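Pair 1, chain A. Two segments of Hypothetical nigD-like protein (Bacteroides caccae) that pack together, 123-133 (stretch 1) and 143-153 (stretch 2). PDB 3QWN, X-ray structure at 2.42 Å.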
# COMPACT_ATOMS: atom_id res chain seq x y z
N GLY A 123 -21.13 -2.43 5.48
CA GLY A 123 -21.26 -2.92 6.84
C GLY A 123 -20.29 -4.00 7.27
O GLY A 123 -20.36 -4.46 8.41
N LYS A 124 -19.42 -4.44 6.34
CA LYS A 124 -18.41 -5.48 6.57
C LYS A 124 -17.05 -4.92 6.27
O LYS A 124 -16.87 -4.21 5.27
CB LYS A 124 -18.69 -6.72 5.72
CG LYS A 124 -19.67 -7.65 6.43
CD LYS A 124 -21.04 -7.61 5.80
CE LYS A 124 -21.95 -8.61 6.43
NZ LYS A 124 -23.20 -8.76 5.64
N GLN A 125 -16.10 -5.20 7.18
CA GLN A 125 -14.72 -4.73 7.08
C GLN A 125 -13.94 -5.67 6.18
O GLN A 125 -14.01 -6.88 6.34
CB GLN A 125 -14.08 -4.61 8.48
CG GLN A 125 -12.69 -3.96 8.54
CD GLN A 125 -12.60 -2.55 7.98
OE1 GLN A 125 -13.43 -1.67 8.23
NE2 GLN A 125 -11.57 -2.30 7.20
N HIS A 126 -13.26 -5.10 5.19
CA HIS A 126 -12.41 -5.82 4.27
C HIS A 126 -11.03 -5.79 4.89
O HIS A 126 -10.49 -4.72 5.17
CB HIS A 126 -12.48 -5.22 2.85
CG HIS A 126 -13.77 -5.51 2.15
ND1 HIS A 126 -13.85 -6.47 1.16
CD2 HIS A 126 -15.00 -4.99 2.34
CE1 HIS A 126 -15.11 -6.47 0.76
NE2 HIS A 126 -15.84 -5.60 1.45
N VAL A 127 -10.53 -6.97 5.26
CA VAL A 127 -9.25 -7.11 5.94
C VAL A 127 -8.20 -7.61 4.94
O VAL A 127 -8.40 -8.63 4.28
CB VAL A 127 -9.34 -8.01 7.21
CG1 VAL A 127 -8.01 -8.04 7.96
CG2 VAL A 127 -10.46 -7.55 8.14
N PHE A 128 -7.11 -6.84 4.81
CA PHE A 128 -5.99 -7.13 3.93
C PHE A 128 -4.74 -7.48 4.74
O PHE A 128 -4.54 -6.93 5.83
CB PHE A 128 -5.70 -5.96 3.00
CG PHE A 128 -6.81 -5.67 2.03
CD1 PHE A 128 -6.96 -6.44 0.86
CD2 PHE A 128 -7.72 -4.64 2.26
CE1 PHE A 128 -8.00 -6.20 -0.02
CE2 PHE A 128 -8.75 -4.39 1.36
CZ PHE A 128 -8.90 -5.19 0.23
N GLY A 129 -3.92 -8.36 4.17
CA GLY A 129 -2.63 -8.76 4.70
C GLY A 129 -1.75 -9.30 3.59
O GLY A 129 -2.19 -9.44 2.44
N ILE A 130 -0.50 -9.61 3.92
CA ILE A 130 0.47 -10.21 3.04
C ILE A 130 0.99 -11.47 3.72
O ILE A 130 1.53 -11.40 4.83
CB ILE A 130 1.62 -9.23 2.67
CG1 ILE A 130 1.12 -8.02 1.81
CG2 ILE A 130 2.80 -9.98 1.99
CD1 ILE A 130 0.62 -8.37 0.32
N VAL A 131 0.80 -12.61 3.05
CA VAL A 131 1.31 -13.90 3.51
C VAL A 131 2.70 -14.05 2.90
O VAL A 131 2.85 -14.08 1.68
CB VAL A 131 0.37 -15.09 3.18
CG1 VAL A 131 0.86 -16.37 3.85
CG2 VAL A 131 -1.07 -14.77 3.60
N GLU A 132 3.72 -14.08 3.75
CA GLU A 132 5.13 -14.12 3.39
C GLU A 132 5.69 -15.55 3.39
O GLU A 132 5.48 -16.33 4.33
CB GLU A 132 5.91 -13.25 4.39
CG GLU A 132 7.40 -13.13 4.13
CD GLU A 132 8.15 -12.47 5.26
OE1 GLU A 132 8.17 -13.04 6.38
OE2 GLU A 132 8.73 -11.39 5.04
N ASP A 133 6.45 -15.86 2.32
CA ASP A 133 7.18 -17.11 2.16
C ASP A 133 8.62 -16.76 1.82
O ASP A 133 8.87 -16.16 0.78
CB ASP A 133 6.54 -18.05 1.12
CG ASP A 133 7.44 -19.21 0.72
OD1 ASP A 133 8.00 -19.87 1.62
OD2 ASP A 133 7.59 -19.45 -0.50
N VAL A 143 11.40 -12.98 -2.35
CA VAL A 143 10.38 -12.81 -1.32
C VAL A 143 9.03 -13.13 -1.97
O VAL A 143 8.60 -12.40 -2.87
CB VAL A 143 10.39 -11.40 -0.68
CG1 VAL A 143 9.25 -11.24 0.32
CG2 VAL A 143 11.73 -11.08 -0.03
N ASN A 144 8.40 -14.23 -1.55
CA ASN A 144 7.09 -14.60 -2.07
C ASN A 144 6.01 -13.98 -1.22
O ASN A 144 6.03 -14.11 0.00
CB ASN A 144 6.94 -16.10 -2.17
CG ASN A 144 7.77 -16.70 -3.27
OD1 ASN A 144 7.54 -16.47 -4.45
ND2 ASN A 144 8.78 -17.47 -2.90
N MSE A 145 5.09 -13.24 -1.86
CA MSE A 145 3.98 -12.56 -1.20
C MSE A 145 2.66 -12.99 -1.77
O MSE A 145 2.49 -13.03 -2.98
CB MSE A 145 4.12 -11.05 -1.32
CG MSE A 145 5.32 -10.49 -0.60
SE MSE A 145 5.22 -8.57 -0.56
CE MSE A 145 6.96 -8.21 0.22
N LEU A 146 1.73 -13.35 -0.91
CA LEU A 146 0.38 -13.73 -1.30
C LEU A 146 -0.57 -12.79 -0.61
O LEU A 146 -0.47 -12.61 0.60
CB LEU A 146 0.06 -15.19 -0.97
CG LEU A 146 -1.40 -15.67 -1.18
CD1 LEU A 146 -1.86 -15.53 -2.66
CD2 LEU A 146 -1.55 -17.11 -0.72
N LEU A 147 -1.48 -12.16 -1.39
CA LEU A 147 -2.45 -11.27 -0.81
C LEU A 147 -3.48 -12.05 0.02
O LEU A 147 -4.07 -13.03 -0.45
CB LEU A 147 -3.17 -10.42 -1.88
CG LEU A 147 -4.16 -9.38 -1.34
CD1 LEU A 147 -3.45 -8.21 -0.70
CD2 LEU A 147 -5.11 -8.94 -2.39
N TYR A 148 -3.67 -11.58 1.26
CA TYR A 148 -4.71 -12.03 2.15
C TYR A 148 -5.85 -11.01 2.03
O TYR A 148 -5.61 -9.80 2.16
CB TYR A 148 -4.19 -12.14 3.59
CG TYR A 148 -5.26 -12.39 4.63
CD1 TYR A 148 -6.06 -11.34 5.10
CD2 TYR A 148 -5.44 -13.64 5.21
CE1 TYR A 148 -7.06 -11.56 6.04
CE2 TYR A 148 -6.40 -13.86 6.19
CZ TYR A 148 -7.22 -12.81 6.60
OH TYR A 148 -8.18 -13.01 7.57
N HIS A 149 -7.07 -11.48 1.76
CA HIS A 149 -8.22 -10.60 1.69
C HIS A 149 -9.43 -11.32 2.25
O HIS A 149 -9.88 -12.32 1.69
CB HIS A 149 -8.49 -10.06 0.26
CG HIS A 149 -9.79 -9.30 0.14
ND1 HIS A 149 -10.61 -9.46 -0.96
CD2 HIS A 149 -10.39 -8.45 1.02
CE1 HIS A 149 -11.67 -8.68 -0.74
NE2 HIS A 149 -11.58 -8.07 0.45
N ASP A 150 -9.95 -10.79 3.37
CA ASP A 150 -11.15 -11.28 4.02
C ASP A 150 -12.25 -10.24 3.83
O ASP A 150 -12.15 -9.15 4.39
CB ASP A 150 -10.89 -11.57 5.50
CG ASP A 150 -12.01 -12.23 6.29
OD1 ASP A 150 -12.98 -12.73 5.65
OD2 ASP A 150 -11.90 -12.28 7.54
N ALA A 151 -13.25 -10.55 2.99
CA ALA A 151 -14.39 -9.66 2.70
C ALA A 151 -15.46 -9.77 3.76
O ALA A 151 -16.42 -9.02 3.72
CB ALA A 151 -14.98 -9.99 1.33
N ASN A 152 -15.31 -10.75 4.70
CA ASN A 152 -16.24 -10.99 5.84
C ASN A 152 -17.70 -11.16 5.37
O ASN A 152 -18.64 -10.68 6.00
CB ASN A 152 -16.14 -9.86 6.89
CG ASN A 152 -15.03 -10.07 7.89
OD1 ASN A 152 -15.03 -11.03 8.68
ND2 ASN A 152 -14.03 -9.18 7.87
N GLY A 153 -17.86 -11.85 4.24
CA GLY A 153 -19.16 -12.14 3.65
C GLY A 153 -19.84 -10.99 2.94
O GLY A 153 -21.00 -11.12 2.53

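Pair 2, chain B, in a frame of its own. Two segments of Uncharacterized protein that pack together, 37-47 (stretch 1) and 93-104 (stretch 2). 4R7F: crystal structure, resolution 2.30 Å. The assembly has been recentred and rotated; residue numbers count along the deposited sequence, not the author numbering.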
# COMPACT_ATOMS: atom_id res chain seq x y z
N GLU B 37 -18.47 -5.85 7.85
CA GLU B 37 -17.36 -6.79 7.94
C GLU B 37 -17.40 -7.67 9.17
O GLU B 37 -17.98 -7.31 10.20
CB GLU B 37 -16.03 -6.04 7.86
CG GLU B 37 -15.84 -5.35 6.52
CD GLU B 37 -14.40 -4.92 6.25
OE1 GLU B 37 -13.72 -4.39 7.19
OE2 GLU B 37 -13.94 -5.11 5.10
N GLN B 38 -16.82 -8.85 9.06
CA GLN B 38 -16.70 -9.72 10.23
C GLN B 38 -15.27 -10.14 10.49
O GLN B 38 -14.46 -10.31 9.56
CB GLN B 38 -17.49 -10.98 10.01
CG GLN B 38 -18.99 -10.76 9.80
CD GLN B 38 -19.66 -12.00 9.23
OE1 GLN B 38 -19.41 -12.37 8.07
NE2 GLN B 38 -20.46 -12.68 10.05
N ILE B 39 -14.97 -10.38 11.76
CA ILE B 39 -13.73 -11.07 12.11
C ILE B 39 -13.89 -12.56 11.93
O ILE B 39 -14.92 -13.13 12.31
CB ILE B 39 -13.33 -10.80 13.56
CG1 ILE B 39 -12.84 -9.37 13.70
CG2 ILE B 39 -12.20 -11.73 13.98
CD1 ILE B 39 -11.45 -9.12 13.12
N GLU B 40 -12.86 -13.19 11.35
CA GLU B 40 -12.80 -14.61 11.19
C GLU B 40 -11.73 -15.16 12.12
O GLU B 40 -10.56 -14.77 12.04
CB GLU B 40 -12.47 -14.98 9.76
CG GLU B 40 -12.29 -16.48 9.52
CD GLU B 40 -12.01 -16.82 8.05
OE1 GLU B 40 -11.97 -15.90 7.23
OE2 GLU B 40 -11.82 -18.01 7.70
N ILE B 41 -12.13 -16.10 12.96
CA ILE B 41 -11.24 -16.90 13.76
C ILE B 41 -11.20 -18.28 13.14
O ILE B 41 -12.18 -18.96 13.08
CB ILE B 41 -11.71 -16.98 15.21
CG1 ILE B 41 -11.50 -15.63 15.89
CG2 ILE B 41 -10.93 -18.06 15.93
CD1 ILE B 41 -12.50 -15.31 16.95
N ASN B 42 -10.03 -18.66 12.69
CA ASN B 42 -9.81 -19.92 12.02
C ASN B 42 -8.67 -20.74 12.70
O ASN B 42 -7.61 -20.21 13.07
CB ASN B 42 -9.44 -19.59 10.58
CG ASN B 42 -9.61 -20.77 9.66
OD1 ASN B 42 -8.91 -21.78 9.77
ND2 ASN B 42 -10.56 -20.66 8.76
N PHE B 43 -8.89 -22.03 12.86
CA PHE B 43 -7.93 -22.85 13.55
C PHE B 43 -8.18 -24.30 13.24
O PHE B 43 -9.27 -24.64 12.81
CB PHE B 43 -8.02 -22.61 15.06
CG PHE B 43 -9.28 -23.09 15.70
CD1 PHE B 43 -10.38 -22.26 15.78
CD2 PHE B 43 -9.37 -24.36 16.26
CE1 PHE B 43 -11.55 -22.69 16.40
CE2 PHE B 43 -10.54 -24.79 16.88
CZ PHE B 43 -11.64 -23.95 16.96
N ASP B 44 -7.16 -25.13 13.46
CA ASP B 44 -7.31 -26.56 13.31
C ASP B 44 -7.27 -27.24 14.66
O ASP B 44 -6.52 -26.84 15.53
CB ASP B 44 -6.20 -27.14 12.45
CG ASP B 44 -6.28 -26.71 11.01
OD1 ASP B 44 -7.37 -26.36 10.52
OD2 ASP B 44 -5.21 -26.73 10.37
N GLY B 45 -8.06 -28.30 14.84
CA GLY B 45 -7.84 -29.27 15.92
C GLY B 45 -7.23 -30.57 15.36
O GLY B 45 -7.78 -31.19 14.44
N LEU B 46 -6.09 -30.99 15.90
CA LEU B 46 -5.42 -32.21 15.39
C LEU B 46 -6.02 -33.48 16.02
O LEU B 46 -6.54 -33.45 17.13
CB LEU B 46 -3.92 -32.15 15.67
CG LEU B 46 -3.10 -30.99 15.10
CD1 LEU B 46 -1.68 -31.45 14.84
CD2 LEU B 46 -3.64 -30.40 13.82
N GLY B 47 -5.89 -34.61 15.29
CA GLY B 47 -6.61 -35.85 15.60
C GLY B 47 -7.73 -36.08 14.59
O GLY B 47 -7.99 -35.22 13.74
N THR B 93 -1.35 -36.67 5.56
CA THR B 93 -0.78 -37.58 6.56
C THR B 93 -1.22 -37.22 7.98
O THR B 93 -1.62 -38.06 8.77
CB THR B 93 0.74 -37.58 6.46
OG1 THR B 93 1.24 -36.23 6.49
CG2 THR B 93 1.15 -38.27 5.14
N THR B 94 -1.18 -35.93 8.27
CA THR B 94 -1.52 -35.45 9.59
C THR B 94 -3.01 -35.13 9.51
O THR B 94 -3.46 -34.29 8.69
CB THR B 94 -0.68 -34.20 9.94
OG1 THR B 94 0.71 -34.50 9.83
CG2 THR B 94 -0.98 -33.71 11.32
N GLN B 95 -3.80 -35.83 10.32
CA GLN B 95 -5.23 -35.61 10.33
C GLN B 95 -5.61 -34.48 11.28
O GLN B 95 -5.04 -34.31 12.36
CB GLN B 95 -5.97 -36.89 10.70
CG GLN B 95 -6.08 -37.85 9.53
CD GLN B 95 -6.60 -39.21 9.96
OE1 GLN B 95 -7.05 -39.38 11.09
NE2 GLN B 95 -6.52 -40.18 9.06
N TYR B 96 -6.61 -33.72 10.85
CA TYR B 96 -7.13 -32.61 11.60
C TYR B 96 -8.52 -32.22 11.10
O TYR B 96 -8.94 -32.60 9.99
CB TYR B 96 -6.17 -31.41 11.46
CG TYR B 96 -6.03 -30.87 10.07
CD1 TYR B 96 -6.90 -29.92 9.60
CD2 TYR B 96 -5.02 -31.31 9.22
CE1 TYR B 96 -6.78 -29.40 8.31
CE2 TYR B 96 -4.89 -30.80 7.94
CZ TYR B 96 -5.79 -29.83 7.47
OH TYR B 96 -5.69 -29.29 6.18
N SER B 97 -9.22 -31.43 11.91
CA SER B 97 -10.43 -30.75 11.47
C SER B 97 -10.13 -29.23 11.50
O SER B 97 -9.37 -28.76 12.30
CB SER B 97 -11.66 -31.11 12.34
OG SER B 97 -11.66 -32.47 12.78
N ASN B 98 -10.74 -28.50 10.59
CA ASN B 98 -10.56 -27.08 10.45
C ASN B 98 -11.86 -26.38 10.83
O ASN B 98 -12.92 -26.75 10.34
CB ASN B 98 -10.23 -26.77 8.99
CG ASN B 98 -10.17 -25.30 8.70
OD1 ASN B 98 -10.93 -24.78 7.87
ND2 ASN B 98 -9.24 -24.62 9.39
N TYR B 99 -11.74 -25.36 11.66
CA TYR B 99 -12.86 -24.68 12.30
C TYR B 99 -12.84 -23.20 11.95
O TYR B 99 -11.79 -22.59 11.78
CB TYR B 99 -12.76 -24.79 13.81
CG TYR B 99 -12.87 -26.21 14.33
CD1 TYR B 99 -11.79 -27.07 14.29
CD2 TYR B 99 -14.08 -26.70 14.87
CE1 TYR B 99 -11.88 -28.37 14.75
CE2 TYR B 99 -14.19 -28.00 15.34
CZ TYR B 99 -13.09 -28.84 15.26
OH TYR B 99 -13.15 -30.13 15.73
N ARG B 100 -14.01 -22.61 11.89
CA ARG B 100 -14.17 -21.23 11.46
C ARG B 100 -15.32 -20.65 12.26
O ARG B 100 -16.39 -21.24 12.32
CB ARG B 100 -14.48 -21.19 9.99
CG ARG B 100 -14.62 -19.80 9.39
CD ARG B 100 -14.15 -19.88 7.94
NE ARG B 100 -14.84 -18.98 7.05
CZ ARG B 100 -16.09 -19.15 6.65
NH1 ARG B 100 -16.81 -20.19 7.09
NH2 ARG B 100 -16.65 -18.27 5.84
N LEU B 101 -15.04 -19.52 12.88
CA LEU B 101 -15.99 -18.73 13.64
C LEU B 101 -15.90 -17.32 13.09
O LEU B 101 -14.81 -16.73 13.08
CB LEU B 101 -15.62 -18.74 15.12
CG LEU B 101 -16.36 -17.78 16.04
CD1 LEU B 101 -17.83 -18.15 16.16
CD2 LEU B 101 -15.73 -17.83 17.41
N LEU B 102 -17.02 -16.82 12.59
CA LEU B 102 -17.13 -15.43 12.21
C LEU B 102 -17.85 -14.65 13.31
O LEU B 102 -18.82 -15.13 13.91
CB LEU B 102 -17.90 -15.30 10.91
CG LEU B 102 -17.34 -16.12 9.76
CD1 LEU B 102 -18.18 -15.89 8.52
CD2 LEU B 102 -15.89 -15.74 9.52
N LEU B 103 -17.37 -13.44 13.56
CA LEU B 103 -18.00 -12.54 14.50
C LEU B 103 -18.05 -11.12 13.94
O LEU B 103 -17.12 -10.67 13.30
CB LEU B 103 -17.21 -12.52 15.78
CG LEU B 103 -17.35 -13.76 16.66
CD1 LEU B 103 -16.20 -13.83 17.66
CD2 LEU B 103 -18.68 -13.72 17.39
N PRO B 104 -19.15 -10.40 14.18
CA PRO B 104 -20.36 -10.89 14.83
C PRO B 104 -21.09 -11.87 13.90
O PRO B 104 -20.78 -11.95 12.70
CB PRO B 104 -21.18 -9.62 15.00
CG PRO B 104 -20.82 -8.84 13.79
CD PRO B 104 -19.33 -9.03 13.67

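Both pairs are two antiparallel neighbouring strands, their N-to-C directions 155° apart and their axes approaching to 4.5 Å in pair 1 and 4.6 Å in pair 2. Fourteen central residues superpose with an RMSD of 0.5 Å, and each contact buries close to 1000 Å². The register coincides as well: Val127(A), Gly129(A) and Val131(A), at hydrogen-bonded positions, match Ile41(B), Phe43(B) and Gly45(B). A typical rung joins Val127(A) N to Asp150(A) O at 2.9 Å and Asp150(A) N to Val127(A) O at 2.8 Å; its counterpart joins Ile41(B) N to Leu101(B) O at 2.8 Å and Leu101(B) N to Ile41(B) O at 2.9 Å. Because these bonds use backbone atoms, side chains are free to differ.

On the face carrying Phe128(A) and Ile130(A), the middle of pair 1 is aromatic and aliphatic. The planes of Phe128(A) and His149(A) lie 11° apart, but the rings are slid so that they barely overlap. Beside them, His126(A) ND1 and His149(A) NE2 share a hydrogen bond of 2.9 Å; imidazole suits this place because its ring nitrogens can bond in the plane while its face packs. Further along, Ile130(A) CG2 lies 3.6 Å from CG of the selenomethionine Met145(A).

Pair 2 puts polar groups that bond to one another at several of the matching places; at the end of this face it stays apolar, with Leu46(B) CD2 3.6 Å from Tyr96(B) CB. Glu40(B), at the position of His126(A), forms a salt bridge from OE2 to Arg100(B) NE at 3.2 Å, and Arg100(B) matches His149(A). Asn98(B), in place of Leu147(A), donates from ND2 to Asn42(B) OD1 at 2.9 Å and to Asp44(B) OD1 at 2.8 Å. An amide suits this place, since its NH2 can serve two acceptors; the side chain of Asp44(B) lies where that of Ile130(A) does, their centres 0.7 Å apart, though it is the smaller of the two.

On the other face, the glycine falls at a different position in each pair. In pair 1 Gly129(A) faces Tyr148(A), which packs its CB 4.1 Å from Val131(A) CG2. In pair 2 Phe43(B) occupies the glycine position, and Tyr99(B) CB sits over its ring face, 3.6 Å from the centroid. The tyrosines match in backbone, yet their side-chain centres lie 5.5 Å apart: Tyr148(A) has chi1 t, Tyr99(B) m. The ring of Tyr99(B) lies with its edge beside Gly45(B), CE1 being 3.8 Å from Gly45(B) N; Gly45(B) is the match of Val131(A), and an ideal CB there would lie 3.5 Å from Tyr99(B) CE1; glycine therefore leaves room for the ring.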